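Local coordinates for protein DNA helicase RecQ (Deinococcus radiodurans, PDB 4Q48) that probably couples ATP hydrolysis to the unwinding of duplex DNA, translocating in the 3'-5' direction as a RecQ-family helicase, at residues Arg411-Ala420 with Glu464-Leu474. Residues are numbered along the deposited sequence; the frame is centred on the assembly and turned at random.
Sequences RDLTREAQMA and EHDEKLWRSVL
E416 OE2 takes a hydrogen bond from H465 NE2 at 2.6 Å, a His-carboxylate pair made through the oxygen's anti lone pair. The bond is clearly bent, and carboxylate and imidazole planes stand 70° apart. A turn in the glutamate chain at chi2 (78°) swings the carboxylate out to the histidine, whose ring lies between L469 CD2 on one face and E464 CG on the other. The same oxygen has R415 NH2 as a long salt-bridge partner, while E464 OE2 brings a second like charge to 4.3 Å from E416 OE2.

Next to this polar group the contact turns apolar. W470 presents its six-membered ring edge to helix 414-426: CZ3 lies 3.3 Å from E416 O, in the ring plane, and CH2 meets M419 SD at 3.8 Å, an edge-on Met-aromatic contact. The indole NE1 bonds to G462 O, which helps fix the ring's rotation. V473 reaches E416 CB and L413 CD1 with CG2, and A420 CB packs against L474 CD2 at 4.0 Å. The axes of helix segments 414-420 and 467-474 cross at -82° within the RQC domain, a winged-helix fold.

With an alanine at E416, H465 NE2 would probably lose its acceptor and R415 its long ion-pair partner, leaving the imidazole freer to turn. Two carboxylates near the imidazole would tend to favour its protonated form, an effect R415 would partly offset, so a hedged balance of charge sits beside the apolar helix crossing.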
loop_
_atom_site.group_PDB
_atom_site.type_symbol
_atom_site.label_atom_id
_atom_site.label_comp_id
_atom_site.label_asym_id
_atom_site.label_seq_id
_atom_site.Cartn_x
_atom_site.Cartn_y
_atom_site.Cartn_z
ATOM N N ARG A 411 -0.418 -11.490 -26.348
ATOM C CA ARG A 411 -0.772 -12.886 -26.504
ATOM C C ARG A 411 -1.988 -13.230 -25.620
ATOM O O ARG A 411 -2.031 -12.869 -24.442
ATOM C CB ARG A 411 0.421 -13.762 -26.145
ATOM C CG ARG A 411 1.689 -13.323 -26.811
ATOM C CD ARG A 411 2.850 -13.967 -26.137
ATOM N NE ARG A 411 2.625 -15.398 -25.953
ATOM C CZ ARG A 411 3.288 -16.143 -25.069
ATOM N NH1 ARG A 411 4.200 -15.571 -24.278
ATOM N NH2 ARG A 411 3.027 -17.447 -24.964
ATOM N N ASP A 412 -2.978 -13.914 -26.189
ATOM C CA ASP A 412 -4.151 -14.290 -25.414
ATOM C C ASP A 412 -3.938 -15.715 -24.886
ATOM O O ASP A 412 -3.808 -16.660 -25.657
ATOM C CB ASP A 412 -5.439 -14.210 -26.232
ATOM C CG ASP A 412 -6.679 -14.424 -25.380
ATOM O OD1 ASP A 412 -6.573 -15.178 -24.386
ATOM O OD2 ASP A 412 -7.772 -13.867 -25.701
ATOM N N LEU A 413 -3.901 -15.860 -23.568
ATOM C CA LEU A 413 -3.686 -17.158 -22.969
ATOM C C LEU A 413 -4.843 -17.481 -22.029
ATOM O O LEU A 413 -4.704 -18.256 -21.104
ATOM C CB LEU A 413 -2.347 -17.197 -22.240
ATOM C CG LEU A 413 -1.161 -17.355 -23.178
ATOM C CD1 LEU A 413 0.128 -17.135 -22.436
ATOM C CD2 LEU A 413 -1.195 -18.739 -23.759
ATOM N N THR A 414 -5.986 -16.862 -22.293
ATOM C CA THR A 414 -7.209 -17.043 -21.524
ATOM C C THR A 414 -7.631 -18.514 -21.432
ATOM O O THR A 414 -8.010 -18.996 -20.377
ATOM C CB THR A 414 -8.333 -16.218 -22.154
ATOM O OG1 THR A 414 -7.976 -14.820 -22.142
ATOM C CG2 THR A 414 -9.642 -16.471 -21.459
ATOM N N ARG A 415 -7.552 -19.218 -22.554
ATOM C CA ARG A 415 -7.946 -20.622 -22.671
ATOM C C ARG A 415 -7.049 -21.477 -21.778
ATOM O O ARG A 415 -7.502 -22.409 -21.099
ATOM C CB ARG A 415 -7.829 -21.043 -24.152
ATOM C CG ARG A 415 -8.152 -22.478 -24.549
ATOM C CD ARG A 415 -8.084 -22.674 -26.098
ATOM N NE ARG A 415 -6.766 -22.365 -26.698
ATOM C CZ ARG A 415 -6.576 -21.616 -27.799
ATOM N NH1 ARG A 415 -7.619 -21.085 -28.455
ATOM N NH2 ARG A 415 -5.338 -21.393 -28.253
ATOM N N GLU A 416 -5.762 -21.150 -21.776
ATOM C CA GLU A 416 -4.792 -21.887 -20.976
ATOM C C GLU A 416 -4.960 -21.554 -19.490
ATOM O O GLU A 416 -4.802 -22.425 -18.625
ATOM C CB GLU A 416 -3.360 -21.586 -21.449
ATOM C CG GLU A 416 -2.941 -22.274 -22.761
ATOM C CD GLU A 416 -3.495 -21.610 -24.030
ATOM O OE1 GLU A 416 -4.219 -20.581 -23.956
ATOM O OE2 GLU A 416 -3.208 -22.137 -25.126
ATOM N N ALA A 417 -5.265 -20.292 -19.202
ATOM C CA ALA A 417 -5.512 -19.877 -17.832
ATOM C C ALA A 417 -6.673 -20.672 -17.267
ATOM O O ALA A 417 -6.584 -21.159 -16.141
ATOM C CB ALA A 417 -5.780 -18.385 -17.735
ATOM N N GLN A 418 -7.734 -20.847 -18.058
ATOM C CA GLN A 418 -8.898 -21.616 -17.593
ATOM C C GLN A 418 -8.496 -23.073 -17.305
ATOM O O GLN A 418 -8.793 -23.605 -16.224
ATOM C CB GLN A 418 -10.033 -21.589 -18.605
ATOM C CG GLN A 418 -10.659 -20.231 -18.914
ATOM C CD GLN A 418 -11.633 -20.306 -20.114
ATOM O OE1 GLN A 418 -11.697 -21.320 -20.831
ATOM N NE2 GLN A 418 -12.384 -19.246 -20.327
ATOM N N MET A 419 -7.800 -23.707 -18.251
ATOM C CA MET A 419 -7.323 -25.066 -18.029
ATOM C C MET A 419 -6.546 -25.161 -16.731
ATOM O O MET A 419 -6.743 -26.079 -15.931
ATOM C CB MET A 419 -6.443 -25.531 -19.147
ATOM C CG MET A 419 -7.154 -26.034 -20.320
ATOM S SD MET A 419 -5.938 -26.415 -21.594
ATOM C CE MET A 419 -6.857 -25.861 -23.043
ATOM N N ALA A 420 -5.691 -24.178 -16.505
ATOM C CA ALA A 420 -4.832 -24.225 -15.343
ATOM C C ALA A 420 -5.654 -24.054 -14.083
ATOM O O ALA A 420 -5.501 -24.831 -13.147
ATOM C CB ALA A 420 -3.733 -23.168 -15.440
ATOM N N GLU A 464 -1.022 -30.116 -25.527
ATOM C CA GLU A 464 -0.763 -29.181 -26.613
ATOM C C GLU A 464 0.501 -28.327 -26.436
ATOM O O GLU A 464 1.196 -28.019 -27.405
ATOM C CB GLU A 464 -1.988 -28.275 -26.726
ATOM C CG GLU A 464 -1.845 -27.061 -27.609
ATOM C CD GLU A 464 -3.048 -26.147 -27.477
ATOM O OE1 GLU A 464 -3.932 -26.466 -26.641
ATOM O OE2 GLU A 464 -3.087 -25.103 -28.177
ATOM N N HIS A 465 0.778 -27.940 -25.194
ATOM C CA HIS A 465 1.873 -27.034 -24.853
ATOM C C HIS A 465 2.966 -27.808 -24.180
ATOM O O HIS A 465 2.783 -28.974 -23.842
ATOM C CB HIS A 465 1.403 -25.915 -23.923
ATOM C CG HIS A 465 0.432 -24.966 -24.554
ATOM N ND1 HIS A 465 0.831 -23.936 -25.379
ATOM C CD2 HIS A 465 -0.921 -24.921 -24.522
ATOM C CE1 HIS A 465 -0.232 -23.278 -25.805
ATOM N NE2 HIS A 465 -1.308 -23.860 -25.306
ATOM N N ASP A 466 4.127 -27.185 -24.038
ATOM C CA ASP A 466 5.222 -27.833 -23.330
ATOM C C ASP A 466 5.338 -27.345 -21.896
ATOM O O ASP A 466 4.613 -26.439 -21.471
ATOM C CB ASP A 466 6.534 -27.639 -24.086
ATOM C CG ASP A 466 6.773 -26.204 -24.493
ATOM O OD1 ASP A 466 6.368 -25.284 -23.747
ATOM O OD2 ASP A 466 7.349 -26.005 -25.592
ATOM N N GLU A 467 6.274 -27.933 -21.162
ATOM C CA GLU A 467 6.453 -27.624 -19.754
ATOM C C GLU A 467 6.685 -26.153 -19.466
ATOM O O GLU A 467 6.298 -25.662 -18.407
ATOM C CB GLU A 467 7.623 -28.420 -19.195
ATOM C CG GLU A 467 7.847 -28.170 -17.737
ATOM C CD GLU A 467 8.833 -29.128 -17.130
ATOM O OE1 GLU A 467 8.897 -30.289 -17.601
ATOM O OE2 GLU A 467 9.508 -28.732 -16.151
ATOM N N LYS A 468 7.327 -25.450 -20.399
ATOM C CA LYS A 468 7.768 -24.079 -20.126
ATOM C C LYS A 468 6.607 -23.072 -20.119
ATOM O O LYS A 468 6.582 -22.131 -19.318
ATOM C CB LYS A 468 8.857 -23.653 -21.138
ATOM C CG LYS A 468 8.369 -23.214 -22.529
ATOM C CD LYS A 468 9.517 -22.778 -23.447
ATOM C CE LYS A 468 9.653 -21.252 -23.483
ATOM N NZ LYS A 468 10.668 -20.748 -24.481
ATOM N N LEU A 469 5.646 -23.283 -21.000
ATOM C CA LEU A 469 4.515 -22.389 -21.124
ATOM C C LEU A 469 3.598 -22.436 -19.895
ATOM O O LEU A 469 3.086 -21.401 -19.431
ATOM C CB LEU A 469 3.715 -22.770 -22.357
ATOM C CG LEU A 469 2.552 -21.857 -22.655
ATOM C CD1 LEU A 469 2.606 -21.472 -24.100
ATOM C CD2 LEU A 469 1.268 -22.579 -22.321
ATOM N N TRP A 470 3.380 -23.645 -19.382
ATOM C CA TRP A 470 2.490 -23.818 -18.267
ATOM C C TRP A 470 3.049 -23.151 -17.055
ATOM O O TRP A 470 2.319 -22.463 -16.349
ATOM C CB TRP A 470 2.238 -25.292 -17.999
ATOM C CG TRP A 470 1.320 -25.863 -18.994
ATOM C CD1 TRP A 470 1.583 -26.872 -19.879
ATOM C CD2 TRP A 470 -0.021 -25.453 -19.238
ATOM N NE1 TRP A 470 0.483 -27.108 -20.668
ATOM C CE2 TRP A 470 -0.519 -26.248 -20.289
ATOM C CE3 TRP A 470 -0.856 -24.488 -18.672
ATOM C CZ2 TRP A 470 -1.826 -26.107 -20.785
ATOM C CZ3 TRP A 470 -2.155 -24.342 -19.173
ATOM C CH2 TRP A 470 -2.624 -25.146 -20.214
ATOM N N ARG A 471 4.347 -23.324 -16.831
ATOM C CA ARG A 471 4.985 -22.764 -15.649
ATOM C C ARG A 471 4.852 -21.260 -15.726
ATOM O O ARG A 471 4.649 -20.574 -14.703
ATOM C CB ARG A 471 6.453 -23.173 -15.554
ATOM C CG ARG A 471 6.687 -24.625 -15.166
ATOM C CD ARG A 471 5.971 -25.022 -13.874
ATOM N NE ARG A 471 6.673 -24.584 -12.674
ATOM C CZ ARG A 471 7.629 -25.290 -12.076
ATOM N NH1 ARG A 471 7.998 -26.465 -12.588
ATOM N NH2 ARG A 471 8.220 -24.821 -10.972
ATOM N N SER A 472 4.961 -20.764 -16.957
ATOM C CA SER A 472 4.791 -19.353 -17.269
ATOM C C SER A 472 3.353 -18.876 -16.997
ATOM O O SER A 472 3.144 -17.899 -16.256
ATOM C CB SER A 472 5.172 -19.097 -18.726
ATOM O OG SER A 472 4.625 -17.869 -19.173
ATOM N N VAL A 473 2.374 -19.588 -17.565
ATOM C CA VAL A 473 0.965 -19.289 -17.340
ATOM C C VAL A 473 0.708 -19.277 -15.840
ATOM O O VAL A 473 0.046 -18.362 -15.320
ATOM C CB VAL A 473 0.020 -20.324 -18.010
ATOM C CG1 VAL A 473 -1.344 -20.286 -17.378
ATOM C CG2 VAL A 473 -0.104 -20.090 -19.505
ATOM N N LEU A 474 1.263 -20.269 -15.137
ATOM C CA LEU A 474 1.066 -20.354 -13.692
ATOM C C LEU A 474 1.660 -19.180 -12.933
ATOM O O LEU A 474 1.004 -18.666 -12.038
ATOM C CB LEU A 474 1.616 -21.671 -13.132
ATOM C CG LEU A 474 0.870 -22.940 -13.608
ATOM C CD1 LEU A 474 1.669 -24.201 -13.294
ATOM C CD2 LEU A 474 -0.573 -23.040 -13.046
#